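PDB 4OM8: 5-formyl-3-hydroxy-2-methylpyridine 4-carboxylate 5-dehydrogenase from Mesorhizobium japonicum MAFF 303099, which oxidises 5-formyl-3-hydroxy-2-methylpyridine-4-carboxylate with NAD(+) in vitamin B6 degradation, and can also reduce the same aldehyde with NADH to 4-pyridoxic acid. Local coordinates for residues G11-G16 and N140-I145; V87-S92 and S113-I118; G135-N140 and P183-N188; M147-A152 and V176-D181. One frame throughout, in Å; residues are numbered along the deposited sequence.

Interaction 1 of 4, residues G11-G16 and N140-I145; sequences GTMGPG and NPPHII. With NAD (nicotinamide-adenine-dinucleotide), chain C.
Gly16 and Pro142 meet at the tightly packed end of this contact, where the first turn of helix 14-23 lies against the loop 140-145. Pro142 CG rests 3.3 Å from Met13 O, and His143 CB lies 3.4 Å from Gly16 O. The His143 ring comes close to the bare CA of Gly16, ND1 being 3.5 Å from it; a side chain on Gly16 would run into that ring, which is why glycine suits the place. The packing has a price, since Met13 O and His143 ND1 are buried here without a polar partner.

The other end is looser and partly exposed: Thr12 and Asn140 cross at about a right angle, CG2 of Thr12 being 3.7 Å from OD1 of Asn140. Between the two ends, the bent chain of Met13 lays SD 3.5 Å from C4N of the nicotinamide ring, with CE near both that ring and Pro142 CB. An alanine at Met13 would probably open a gap between the nicotinamide and Pro142, leaving the ring freer to shift. The backbone does the polar work, as in GxGxxG dinucleotide-binding turns: Thr12 N donates to NAD O2A and Met13 N to O2N, each bond 3.0 Å long. Around this junction, Pro15 and His143 pack on helix 35-54, while loop 140-145, which leads from strand 133-137 to strand 147-151, reaches the second subunit through Tyr222 and Lys223 of that chain.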
# COMPACT_ATOMS: atom_id res chain seq x y z
N GLY A 11 -25.86 -6.43 -0.85
CA GLY A 11 -25.49 -5.05 -1.11
C GLY A 11 -24.17 -5.01 -1.85
O GLY A 11 -23.93 -5.83 -2.74
N THR A 12 -23.32 -4.07 -1.48
CA THR A 12 -22.01 -3.88 -2.09
C THR A 12 -21.21 -5.17 -2.26
O THR A 12 -20.64 -5.41 -3.32
CB THR A 12 -21.20 -2.87 -1.27
OG1 THR A 12 -21.89 -1.62 -1.24
CG2 THR A 12 -19.80 -2.68 -1.83
N MET A 13 -21.19 -5.99 -1.21
CA MET A 13 -20.31 -7.16 -1.20
C MET A 13 -20.93 -8.44 -1.76
O MET A 13 -20.24 -9.44 -1.95
CB MET A 13 -19.82 -7.45 0.23
CG MET A 13 -18.94 -6.37 0.80
SD MET A 13 -17.41 -6.22 -0.14
CE MET A 13 -16.52 -7.66 0.40
N GLY A 14 -22.23 -8.41 -2.02
CA GLY A 14 -22.95 -9.63 -2.34
C GLY A 14 -22.80 -10.23 -3.73
O GLY A 14 -22.43 -11.40 -3.88
N PRO A 15 -23.12 -9.46 -4.78
CA PRO A 15 -23.13 -9.98 -6.14
C PRO A 15 -21.78 -10.51 -6.61
O PRO A 15 -21.74 -11.58 -7.22
CB PRO A 15 -23.55 -8.76 -6.97
CG PRO A 15 -24.39 -7.98 -6.03
CD PRO A 15 -23.73 -8.11 -4.71
N GLY A 16 -20.70 -9.79 -6.35
CA GLY A 16 -19.39 -10.27 -6.76
C GLY A 16 -18.96 -11.51 -6.00
O GLY A 16 -18.30 -12.40 -6.55
N ASN A 140 -13.54 -5.37 -0.78
CA ASN A 140 -14.26 -4.78 -1.90
C ASN A 140 -13.31 -4.37 -3.02
O ASN A 140 -12.34 -3.68 -2.75
CB ASN A 140 -15.06 -3.57 -1.41
CG ASN A 140 -15.92 -2.96 -2.50
OD1 ASN A 140 -16.53 -3.67 -3.30
ND2 ASN A 140 -16.01 -1.64 -2.50
N PRO A 141 -13.57 -4.81 -4.26
CA PRO A 141 -14.67 -5.65 -4.75
C PRO A 141 -14.38 -7.13 -4.54
O PRO A 141 -13.27 -7.59 -4.81
CB PRO A 141 -14.75 -5.31 -6.26
CG PRO A 141 -13.85 -4.08 -6.43
CD PRO A 141 -12.79 -4.26 -5.38
N PRO A 142 -15.37 -7.89 -4.07
CA PRO A 142 -15.11 -9.27 -3.63
C PRO A 142 -14.76 -10.24 -4.75
O PRO A 142 -14.17 -11.28 -4.46
CB PRO A 142 -16.43 -9.66 -2.95
CG PRO A 142 -17.45 -8.80 -3.62
CD PRO A 142 -16.78 -7.49 -3.85
N HIS A 143 -15.11 -9.92 -5.99
CA HIS A 143 -14.75 -10.78 -7.11
C HIS A 143 -13.39 -10.40 -7.69
O HIS A 143 -12.88 -11.09 -8.57
CB HIS A 143 -15.84 -10.74 -8.19
CG HIS A 143 -16.21 -9.35 -8.63
ND1 HIS A 143 -16.65 -8.38 -7.75
CD2 HIS A 143 -16.24 -8.79 -9.86
CE1 HIS A 143 -16.91 -7.27 -8.42
NE2 HIS A 143 -16.68 -7.50 -9.70
N ILE A 144 -12.79 -9.34 -7.16
CA ILE A 144 -11.52 -8.83 -7.68
C ILE A 144 -10.37 -8.96 -6.68
O ILE A 144 -9.29 -9.43 -7.04
CB ILE A 144 -11.66 -7.37 -8.14
CG1 ILE A 144 -12.66 -7.27 -9.30
CG2 ILE A 144 -10.31 -6.81 -8.58
CD1 ILE A 144 -12.85 -5.85 -9.84
N ILE A 145 -10.58 -8.55 -5.43
CA ILE A 145 -9.53 -8.74 -4.42
C ILE A 145 -9.44 -10.23 -4.08
O ILE A 145 -10.42 -10.81 -3.62
CB ILE A 145 -9.81 -7.95 -3.12
CG1 ILE A 145 -10.31 -6.53 -3.41
CG2 ILE A 145 -8.55 -7.97 -2.20
CD1 ILE A 145 -9.37 -5.71 -4.27
PA NAD C . -24.57 -3.00 2.32
O1A NAD C . -25.24 -2.01 3.25
O2A NAD C . -24.10 -2.57 0.94
O5B NAD C . -25.57 -4.25 2.13
C5B NAD C . -26.28 -4.83 3.22
C4B NAD C . -27.44 -5.62 2.65
O4B NAD C . -28.04 -6.40 3.69
C3B NAD C . -28.53 -4.70 2.09
O3B NAD C . -28.80 -5.02 0.72
C2B NAD C . -29.73 -4.95 2.99
O2B NAD C . -31.00 -4.84 2.34
C1B NAD C . -29.46 -6.37 3.45
N9A NAD C . -30.15 -6.80 4.69
C8A NAD C . -30.44 -6.06 5.77
N7A NAD C . -31.06 -6.81 6.71
C5A NAD C . -31.16 -8.06 6.23
C6A NAD C . -31.70 -9.35 6.70
N6A NAD C . -32.28 -9.47 7.92
N1A NAD C . -31.61 -10.41 5.87
C2A NAD C . -31.04 -10.31 4.65
N3A NAD C . -30.53 -9.17 4.16
C4A NAD C . -30.57 -8.04 4.89
O3 NAD C . -23.39 -3.70 3.17
PN NAD C . -22.00 -4.27 2.60
O1N NAD C . -21.05 -3.11 2.34
O2N NAD C . -22.21 -5.29 1.50
O5D NAD C . -21.44 -5.05 3.88
C5D NAD C . -22.10 -6.20 4.42
C4D NAD C . -21.21 -6.77 5.52
O4D NAD C . -19.92 -7.00 4.96
C3D NAD C . -21.00 -5.80 6.67
O3D NAD C . -20.79 -6.57 7.85
C2D NAD C . -19.70 -5.10 6.32
O2D NAD C . -18.99 -4.66 7.49
C1D NAD C . -18.93 -6.21 5.63
N1N NAD C . -17.92 -5.76 4.66
C2N NAD C . -18.07 -4.63 3.93
C3N NAD C . -17.08 -4.27 3.00
C7N NAD C . -17.16 -3.01 2.18
O7N NAD C . -18.23 -2.50 1.89
N7N NAD C . -16.01 -2.46 1.82
C4N NAD C . -15.96 -5.07 2.84
C5N NAD C . -15.85 -6.23 3.60
C6N NAD C . -16.85 -6.55 4.49

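Interaction 2 of 4, residues V87-S92 and S113-I118; sequences VPENIS and SDTSGI. With NAD (nicotinamide-adenine-dinucleotide), chain C.
Glu89 reaches across to the loop 113-118 and joins two loops at the carboxyl edge of the Rossmann sheet, one following strand 82-85 and the other strand 110-113. Its CB lies beside the nicotinamide ribose, 3.9 Å from NAD O2D, and CG stays near the same hydroxyl. A bend at chi2 (79°) turns CD toward Thr115, and the carboxylate then divides its work. OE1 takes the backbone N-H of Gly117 at 2.6 Å, almost along its C-O axis, and a weak bond from Ser116 N. OE2 accepts from Thr115 OG1 on its syn side, 32° out of the carboxylate plane, and from the ribose hydroxyl O3D at 2.8 Å. An acid suits this place because it can receive the loop's donors and also accept from the ribose hydroxyl; Lys94 adds a long, weak ion pair to OE2.

Thr115 is itself held in place: its N donates to Ser113 OG in an ST turn, and its OG1 accepts from Ile118 N at 3.1 Å. Beside Glu89, Ile118 CD1 lies 3.8 Å from Asn90 N, and CG2 of Ile118 makes an apolar contact with Ile91 CD1 at the start of helix 91-102. Asn90 is the N-cap of that helix. Ser116 OG, hydrogen-bonded to His137, sits 3.4 Å from NAD C6N, while Pro88 CD touches the adenine at the other end of the cofactor, 3.3 Å from C8A.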
# COMPACT_ATOMS: atom_id res chain seq x y z
N VAL A 87 -24.92 -9.05 6.05
CA VAL A 87 -25.94 -8.02 6.28
C VAL A 87 -25.25 -6.80 6.94
O VAL A 87 -24.04 -6.84 7.14
CB VAL A 87 -27.12 -8.59 7.12
CG1 VAL A 87 -27.73 -9.81 6.41
CG2 VAL A 87 -26.70 -8.89 8.56
N PRO A 88 -26.00 -5.72 7.24
CA PRO A 88 -25.31 -4.54 7.77
C PRO A 88 -24.49 -4.79 9.03
O PRO A 88 -24.71 -5.75 9.78
CB PRO A 88 -26.45 -3.57 8.08
CG PRO A 88 -27.50 -3.92 7.08
CD PRO A 88 -27.40 -5.41 6.90
N GLU A 89 -23.55 -3.88 9.25
CA GLU A 89 -22.64 -3.94 10.38
C GLU A 89 -23.34 -3.49 11.67
O GLU A 89 -23.15 -2.38 12.17
CB GLU A 89 -21.42 -3.07 10.08
CG GLU A 89 -20.29 -3.29 11.03
CD GLU A 89 -19.48 -4.54 10.73
OE1 GLU A 89 -18.26 -4.47 10.91
OE2 GLU A 89 -20.07 -5.58 10.33
N ASN A 90 -24.17 -4.38 12.19
CA ASN A 90 -25.06 -4.10 13.31
C ASN A 90 -25.34 -5.43 13.98
O ASN A 90 -25.93 -6.31 13.35
CB ASN A 90 -26.35 -3.42 12.80
CG ASN A 90 -27.35 -3.10 13.90
OD1 ASN A 90 -27.53 -3.85 14.86
ND2 ASN A 90 -28.04 -1.98 13.75
N ILE A 91 -24.90 -5.60 15.22
CA ILE A 91 -24.95 -6.93 15.82
C ILE A 91 -26.39 -7.40 16.05
O ILE A 91 -26.66 -8.60 15.99
CB ILE A 91 -24.15 -6.98 17.14
CG1 ILE A 91 -23.99 -8.43 17.61
CG2 ILE A 91 -24.79 -6.10 18.20
CD1 ILE A 91 -23.00 -8.59 18.73
N SER A 92 -27.33 -6.48 16.26
CA SER A 92 -28.72 -6.89 16.45
C SER A 92 -29.29 -7.47 15.14
O SER A 92 -30.00 -8.48 15.17
CB SER A 92 -29.58 -5.73 16.94
OG SER A 92 -29.73 -4.74 15.94
N SER A 113 -19.37 -15.00 8.90
CA SER A 113 -19.74 -13.60 8.78
C SER A 113 -18.70 -12.84 7.97
O SER A 113 -17.50 -13.03 8.16
CB SER A 113 -19.86 -12.94 10.15
OG SER A 113 -20.20 -11.57 10.01
N ASP A 114 -19.19 -11.93 7.12
CA ASP A 114 -18.34 -11.01 6.36
C ASP A 114 -18.01 -9.75 7.17
O ASP A 114 -17.41 -8.82 6.64
CB ASP A 114 -19.04 -10.63 5.05
CG ASP A 114 -18.11 -9.99 4.02
OD1 ASP A 114 -16.90 -10.26 4.02
OD2 ASP A 114 -18.64 -9.27 3.15
N THR A 115 -18.38 -9.72 8.46
CA THR A 115 -18.18 -8.53 9.28
C THR A 115 -16.75 -8.00 9.23
O THR A 115 -15.79 -8.77 9.18
CB THR A 115 -18.56 -8.78 10.76
OG1 THR A 115 -18.46 -7.55 11.49
CG2 THR A 115 -17.62 -9.82 11.39
N SER A 116 -16.62 -6.68 9.25
CA SER A 116 -15.30 -6.07 9.37
C SER A 116 -14.93 -5.77 10.83
O SER A 116 -13.77 -5.89 11.21
CB SER A 116 -15.25 -4.78 8.55
OG SER A 116 -15.38 -5.05 7.16
N GLY A 117 -15.90 -5.38 11.64
CA GLY A 117 -15.58 -4.82 12.94
C GLY A 117 -16.24 -5.40 14.17
O GLY A 117 -15.98 -4.94 15.28
N ILE A 118 -17.11 -6.39 13.98
CA ILE A 118 -17.74 -7.04 15.12
C ILE A 118 -16.99 -8.33 15.44
O ILE A 118 -16.78 -9.16 14.56
CB ILE A 118 -19.22 -7.32 14.84
CG1 ILE A 118 -19.92 -6.01 14.45
CG2 ILE A 118 -19.87 -7.97 16.06
CD1 ILE A 118 -21.32 -6.19 13.91
PA NAD C . -24.57 -3.00 2.32
O1A NAD C . -25.24 -2.01 3.25
O2A NAD C . -24.10 -2.57 0.94
O5B NAD C . -25.57 -4.25 2.13
C5B NAD C . -26.28 -4.83 3.22
C4B NAD C . -27.44 -5.62 2.65
O4B NAD C . -28.04 -6.40 3.69
C3B NAD C . -28.53 -4.70 2.09
O3B NAD C . -28.80 -5.02 0.72
C2B NAD C . -29.73 -4.95 2.99
O2B NAD C . -31.00 -4.84 2.34
C1B NAD C . -29.46 -6.37 3.45
N9A NAD C . -30.15 -6.80 4.69
C8A NAD C . -30.44 -6.06 5.77
N7A NAD C . -31.06 -6.81 6.71
C5A NAD C . -31.16 -8.06 6.23
C6A NAD C . -31.70 -9.35 6.70
N6A NAD C . -32.28 -9.47 7.92
N1A NAD C . -31.61 -10.41 5.87
C2A NAD C . -31.04 -10.31 4.65
N3A NAD C . -30.53 -9.17 4.16
C4A NAD C . -30.57 -8.04 4.89
O3 NAD C . -23.39 -3.70 3.17
PN NAD C . -22.00 -4.27 2.60
O1N NAD C . -21.05 -3.11 2.34
O2N NAD C . -22.21 -5.29 1.50
O5D NAD C . -21.44 -5.05 3.88
C5D NAD C . -22.10 -6.20 4.42
C4D NAD C . -21.21 -6.77 5.52
O4D NAD C . -19.92 -7.00 4.96
C3D NAD C . -21.00 -5.80 6.67
O3D NAD C . -20.79 -6.57 7.85
C2D NAD C . -19.70 -5.10 6.32
O2D NAD C . -18.99 -4.66 7.49
C1D NAD C . -18.93 -6.21 5.63
N1N NAD C . -17.92 -5.76 4.66
C2N NAD C . -18.07 -4.63 3.93
C3N NAD C . -17.08 -4.27 3.00
C7N NAD C . -17.16 -3.01 2.18
O7N NAD C . -18.23 -2.50 1.89
N7N NAD C . -16.01 -2.46 1.82
C4N NAD C . -15.96 -5.07 2.84
C5N NAD C . -15.85 -6.23 3.60
C6N NAD C . -16.85 -6.55 4.49

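Interaction 3 of 4, residues G135-N140 and P183-N188; sequences GMHWSN and PGFVEN. With NAD (nicotinamide-adenine-dinucleotide), chain C.
Glu187 OE2 accepts from Ser139 OG in a bond of 2.5 Å, made through its syn lone pair on the side of the other oxygen. That other oxygen, OE1, takes a hydrogen from water 2, which also donates to Trp138 O, and lies 3.2 Å from His137 CE1 at the edge of the imidazole, near its plane. The ring and the carboxylate planes stand 88° apart. With CG anti to the backbone N and an extended chain beyond it, Glu187 spans the distance from its helix to Ser139. An alanine at Glu187 would probably leave Ser139 OG without this acceptor and water 2 without one of its two partners, and open a gap at the edge of the His137 ring.

His137, inferred to be important for catalysis, has further neighbours. Phe185 turns its edge toward the imidazole face, Phe185 CD2 lying 4.3 Å from His137 CG with the planes 60° apart, an edge-to-face pair. Asn188 ND2 donates to water 1, which is also hydrogen-bonded to His137 NE2 at 3.3 Å. The ring is further oriented by two bonds: ND1 is hydrogen-bonded to Glu149 OE1, and NE2 to Ser116 OG. NAD lies close by, its C5N 3.7 Å from His137 NE2 and 3.1 Å from Trp138 O.

Thus strand 133-137 and the residues after it meet the start of helix 187-203, while Phe185 and Glu187 also pack on strand 147-151, and Val186 and Glu187 touch Cys215 and Gly219 of the second subunit.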
# COMPACT_ATOMS: atom_id res chain seq x y z
N GLY A 135 -15.30 -16.04 11.11
CA GLY A 135 -15.22 -14.90 10.23
C GLY A 135 -14.64 -15.28 8.88
O GLY A 135 -13.65 -16.01 8.81
N MET A 136 -15.29 -14.82 7.81
CA MET A 136 -14.77 -14.97 6.45
C MET A 136 -14.86 -13.58 5.84
O MET A 136 -15.91 -13.19 5.31
CB MET A 136 -15.58 -16.00 5.66
CG MET A 136 -15.04 -16.30 4.28
SD MET A 136 -16.27 -17.24 3.35
CE MET A 136 -15.27 -17.83 1.98
N HIS A 137 -13.77 -12.83 5.94
CA HIS A 137 -13.82 -11.41 5.67
C HIS A 137 -13.23 -11.10 4.30
O HIS A 137 -12.03 -11.16 4.10
CB HIS A 137 -13.07 -10.65 6.77
CG HIS A 137 -13.03 -9.18 6.55
ND1 HIS A 137 -11.86 -8.50 6.32
CD2 HIS A 137 -14.02 -8.25 6.52
CE1 HIS A 137 -12.12 -7.21 6.17
NE2 HIS A 137 -13.42 -7.03 6.29
N TRP A 138 -14.13 -10.81 3.36
CA TRP A 138 -13.77 -10.47 2.00
C TRP A 138 -13.40 -9.00 1.91
O TRP A 138 -13.58 -8.24 2.87
CB TRP A 138 -14.93 -10.76 1.06
CG TRP A 138 -15.35 -12.20 0.98
CD1 TRP A 138 -15.87 -12.98 1.99
CD2 TRP A 138 -15.34 -13.02 -0.19
NE1 TRP A 138 -16.17 -14.24 1.51
CE2 TRP A 138 -15.85 -14.29 0.17
CE3 TRP A 138 -14.95 -12.80 -1.52
CZ2 TRP A 138 -15.97 -15.33 -0.74
CZ3 TRP A 138 -15.06 -13.84 -2.43
CH2 TRP A 138 -15.57 -15.09 -2.04
N SER A 139 -12.88 -8.59 0.76
CA SER A 139 -12.56 -7.19 0.51
C SER A 139 -13.27 -6.67 -0.73
O SER A 139 -13.59 -7.44 -1.64
CB SER A 139 -11.04 -6.99 0.37
OG SER A 139 -10.36 -7.23 1.60
N ASN A 140 -13.54 -5.37 -0.78
CA ASN A 140 -14.26 -4.78 -1.90
C ASN A 140 -13.31 -4.37 -3.02
O ASN A 140 -12.34 -3.68 -2.75
CB ASN A 140 -15.06 -3.57 -1.41
CG ASN A 140 -15.92 -2.96 -2.50
OD1 ASN A 140 -16.53 -3.67 -3.30
ND2 ASN A 140 -16.01 -1.64 -2.50
N PRO A 183 -9.68 -6.58 17.22
CA PRO A 183 -10.49 -5.59 16.48
C PRO A 183 -9.87 -5.26 15.12
O PRO A 183 -8.70 -4.90 15.06
CB PRO A 183 -10.47 -4.37 17.41
CG PRO A 183 -10.30 -4.95 18.79
CD PRO A 183 -9.39 -6.14 18.60
N GLY A 184 -10.65 -5.40 14.05
CA GLY A 184 -10.14 -5.10 12.72
C GLY A 184 -9.32 -6.22 12.10
O GLY A 184 -8.76 -6.03 11.03
N PHE A 185 -9.25 -7.37 12.77
CA PHE A 185 -8.49 -8.54 12.29
C PHE A 185 -7.08 -8.10 11.88
O PHE A 185 -6.38 -7.51 12.70
CB PHE A 185 -9.27 -9.23 11.17
CG PHE A 185 -10.72 -9.48 11.51
CD1 PHE A 185 -11.07 -10.01 12.74
CD2 PHE A 185 -11.72 -9.15 10.61
CE1 PHE A 185 -12.40 -10.23 13.07
CE2 PHE A 185 -13.05 -9.35 10.93
CZ PHE A 185 -13.39 -9.90 12.16
N VAL A 186 -6.64 -8.36 10.65
CA VAL A 186 -5.31 -7.88 10.25
C VAL A 186 -5.38 -6.76 9.21
O VAL A 186 -4.78 -5.69 9.41
CB VAL A 186 -4.43 -9.03 9.70
CG1 VAL A 186 -3.15 -8.48 9.05
CG2 VAL A 186 -4.09 -9.98 10.85
N GLU A 187 -6.13 -7.00 8.13
CA GLU A 187 -6.16 -6.07 7.00
C GLU A 187 -6.55 -4.66 7.44
O GLU A 187 -5.83 -3.69 7.18
CB GLU A 187 -7.14 -6.57 5.93
CG GLU A 187 -7.27 -5.66 4.74
CD GLU A 187 -8.46 -6.03 3.89
OE1 GLU A 187 -9.56 -6.19 4.45
OE2 GLU A 187 -8.30 -6.18 2.66
N ASN A 188 -7.69 -4.53 8.10
CA ASN A 188 -8.13 -3.19 8.42
C ASN A 188 -7.33 -2.58 9.57
O ASN A 188 -7.28 -1.36 9.68
CB ASN A 188 -9.63 -3.17 8.70
CG ASN A 188 -10.43 -3.07 7.42
OD1 ASN A 188 -10.02 -2.37 6.50
ND2 ASN A 188 -11.55 -3.80 7.33
PA NAD C . -24.57 -3.00 2.32
O1A NAD C . -25.24 -2.01 3.25
O2A NAD C . -24.10 -2.57 0.94
O5B NAD C . -25.57 -4.25 2.13
C5B NAD C . -26.28 -4.83 3.22
C4B NAD C . -27.44 -5.62 2.65
O4B NAD C . -28.04 -6.40 3.69
C3B NAD C . -28.53 -4.70 2.09
O3B NAD C . -28.80 -5.02 0.72
C2B NAD C . -29.73 -4.95 2.99
O2B NAD C . -31.00 -4.84 2.34
C1B NAD C . -29.46 -6.37 3.45
N9A NAD C . -30.15 -6.80 4.69
C8A NAD C . -30.44 -6.06 5.77
N7A NAD C . -31.06 -6.81 6.71
C5A NAD C . -31.16 -8.06 6.23
C6A NAD C . -31.70 -9.35 6.70
N6A NAD C . -32.28 -9.47 7.92
N1A NAD C . -31.61 -10.41 5.87
C2A NAD C . -31.04 -10.31 4.65
N3A NAD C . -30.53 -9.17 4.16
C4A NAD C . -30.57 -8.04 4.89
O3 NAD C . -23.39 -3.70 3.17
PN NAD C . -22.00 -4.27 2.60
O1N NAD C . -21.05 -3.11 2.34
O2N NAD C . -22.21 -5.29 1.50
O5D NAD C . -21.44 -5.05 3.88
C5D NAD C . -22.10 -6.20 4.42
C4D NAD C . -21.21 -6.77 5.52
O4D NAD C . -19.92 -7.00 4.96
C3D NAD C . -21.00 -5.80 6.67
O3D NAD C . -20.79 -6.57 7.85
C2D NAD C . -19.70 -5.10 6.32
O2D NAD C . -18.99 -4.66 7.49
C1D NAD C . -18.93 -6.21 5.63
N1N NAD C . -17.92 -5.76 4.66
C2N NAD C . -18.07 -4.63 3.93
C3N NAD C . -17.08 -4.27 3.00
C7N NAD C . -17.16 -3.01 2.18
O7N NAD C . -18.23 -2.50 1.89
N7N NAD C . -16.01 -2.46 1.82
C4N NAD C . -15.96 -5.07 2.84
C5N NAD C . -15.85 -6.23 3.60
C6N NAD C . -16.85 -6.55 4.49
O HOH W 1 -13.36 -3.98 5.12
O HOH W 2 -12.14 -5.61 3.51

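Interaction 4 of 4, residues M147-A152 and V176-D181; sequences MIEVIA and VVVKKD
Val150 and Val176 share one of three backbone bonds that join the strands in parallel, with Glu149 opposite Val176 and Val150 opposite Val177: Val176 N to Ile148 O, Val150 N to Val176 O at 2.8 Å, and Val178 N to Val150 O, the last nearly straight at 175°. Two CA-H...O contacts reinforce them, one from Glu149 CA to Val176 O at 3.4 Å.

Beyond this ladder water takes over. Water 3 accepts from Ala152 N and donates to Val178 O at 2.7 Å, while water 4 donates to both Ala152 O and Val178 O.

Apolar contacts fill the face bearing Glu149, Ile151, Val176 and Val178. Branched side chains fit the extended backbone and lay methyls there: Ile151 and Val178 lie side by side, and CG1 of Ile151, anti to its carbonyl carbon (chi1 -44°), is 3.7 Å from CB of Val178. Val176 CG2 touches both Met147 SD (3.8 Å) and Glu149 CG (3.7 Å). Glu149 uses its aliphatic part here, its carboxylate being bound by His137 and by the backbone N of Val186 and Glu187.

The two strands belong to a right-handed beta-alpha-beta crossover through helix 158-170, which packs on Val150 from the other face; strand 133-137 flanks strand 147-151 antiparallel, and Lys180 reaches Arg204 of the second subunit.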
# COMPACT_ATOMS: atom_id res chain seq x y z
N MET A 147 -7.78 -11.97 -1.83
CA MET A 147 -7.42 -12.34 -0.48
C MET A 147 -8.62 -12.27 0.45
O MET A 147 -9.36 -11.29 0.43
CB MET A 147 -6.29 -11.41 0.01
CG MET A 147 -5.74 -11.70 1.41
SD MET A 147 -6.74 -11.06 2.77
CE MET A 147 -6.85 -9.31 2.42
N ILE A 148 -8.79 -13.31 1.25
CA ILE A 148 -9.86 -13.41 2.24
C ILE A 148 -9.29 -13.78 3.59
O ILE A 148 -8.49 -14.71 3.68
CB ILE A 148 -10.91 -14.47 1.81
CG1 ILE A 148 -11.54 -14.09 0.47
CG2 ILE A 148 -11.99 -14.62 2.87
CD1 ILE A 148 -12.36 -15.21 -0.17
N GLU A 149 -9.69 -13.04 4.63
CA GLU A 149 -9.29 -13.37 6.00
C GLU A 149 -10.22 -14.40 6.62
O GLU A 149 -11.44 -14.29 6.49
CB GLU A 149 -9.28 -12.12 6.87
CG GLU A 149 -8.24 -11.06 6.46
CD GLU A 149 -8.35 -9.83 7.32
OE1 GLU A 149 -9.40 -9.16 7.24
OE2 GLU A 149 -7.40 -9.56 8.08
N VAL A 150 -9.64 -15.39 7.30
CA VAL A 150 -10.42 -16.40 8.02
C VAL A 150 -10.13 -16.24 9.51
O VAL A 150 -8.97 -16.34 9.92
CB VAL A 150 -10.05 -17.81 7.55
CG1 VAL A 150 -10.96 -18.83 8.22
CG2 VAL A 150 -10.18 -17.92 6.02
N ILE A 151 -11.16 -15.95 10.30
CA ILE A 151 -10.96 -15.60 11.71
C ILE A 151 -11.78 -16.40 12.69
O ILE A 151 -13.00 -16.27 12.76
CB ILE A 151 -11.28 -14.11 11.96
CG1 ILE A 151 -10.68 -13.22 10.87
CG2 ILE A 151 -10.78 -13.69 13.35
CD1 ILE A 151 -11.69 -12.74 9.82
N ALA A 152 -11.11 -17.19 13.51
CA ALA A 152 -11.80 -17.88 14.59
C ALA A 152 -12.20 -16.93 15.71
O ALA A 152 -11.43 -16.07 16.14
CB ALA A 152 -10.92 -18.97 15.15
N VAL A 176 -6.01 -16.05 4.34
CA VAL A 176 -5.04 -15.83 5.41
C VAL A 176 -5.74 -16.06 6.75
O VAL A 176 -6.83 -15.56 7.00
CB VAL A 176 -4.40 -14.42 5.36
CG1 VAL A 176 -3.58 -14.25 4.09
CG2 VAL A 176 -5.44 -13.33 5.48
N VAL A 177 -5.10 -16.86 7.59
CA VAL A 177 -5.67 -17.19 8.88
C VAL A 177 -5.25 -16.17 9.92
O VAL A 177 -4.05 -15.92 10.14
CB VAL A 177 -5.26 -18.61 9.31
CG1 VAL A 177 -5.74 -18.90 10.71
CG2 VAL A 177 -5.83 -19.65 8.33
N VAL A 178 -6.25 -15.55 10.55
CA VAL A 178 -6.05 -14.57 11.60
C VAL A 178 -6.26 -15.32 12.91
O VAL A 178 -7.34 -15.83 13.17
CB VAL A 178 -7.01 -13.39 11.46
CG1 VAL A 178 -6.87 -12.40 12.65
CG2 VAL A 178 -6.78 -12.70 10.11
N LYS A 179 -5.19 -15.40 13.70
CA LYS A 179 -5.10 -16.36 14.81
C LYS A 179 -5.61 -15.82 16.13
O LYS A 179 -5.67 -16.56 17.11
CB LYS A 179 -3.65 -16.83 14.96
CG LYS A 179 -3.15 -17.59 13.74
CD LYS A 179 -1.63 -17.76 13.72
CE LYS A 179 -1.18 -19.00 14.46
NZ LYS A 179 0.30 -19.16 14.33
N LYS A 180 -5.97 -14.55 16.15
CA LYS A 180 -6.64 -13.96 17.31
C LYS A 180 -7.77 -13.07 16.82
O LYS A 180 -7.64 -12.37 15.82
CB LYS A 180 -5.65 -13.17 18.18
CG LYS A 180 -4.54 -14.03 18.78
CD LYS A 180 -3.62 -13.23 19.71
CE LYS A 180 -2.42 -14.08 20.13
NZ LYS A 180 -1.45 -13.32 20.96
N ASP A 181 -8.88 -13.09 17.56
CA ASP A 181 -10.05 -12.29 17.23
C ASP A 181 -9.87 -10.84 17.70
O ASP A 181 -10.59 -10.36 18.58
CB ASP A 181 -11.28 -12.97 17.87
CG ASP A 181 -12.60 -12.34 17.49
OD1 ASP A 181 -12.71 -11.65 16.45
OD2 ASP A 181 -13.56 -12.56 18.26
O HOH W 3 -8.62 -18.14 12.69
O HOH W 4 -8.68 -16.05 15.71

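Interactions 1, 2 and 3 all touch NAD, and their centres lie 11 to 16 Å apart. Interaction 1 holds the pyrophosphate and one side of the nicotinamide, and interaction 2 the nicotinamide ribose and the adenine; Met13 CB touches Asp114 OD2 at 3.6 Å between them. Interactions 2 and 3 are tied by Asp114 OD1 and Trp138 N, 2.9 Å apart, a probable hydrogen bond. Interaction 4, whose centre is about 8 Å from that of interaction 3, forms the second shell: Glu149 OE1 lies 2.7 Å from His137 ND1, probably hydrogen-bonded, linking strand 147-151 to His137, inferred to be important for catalysis. Asn140 is shared by interactions 1 and 3.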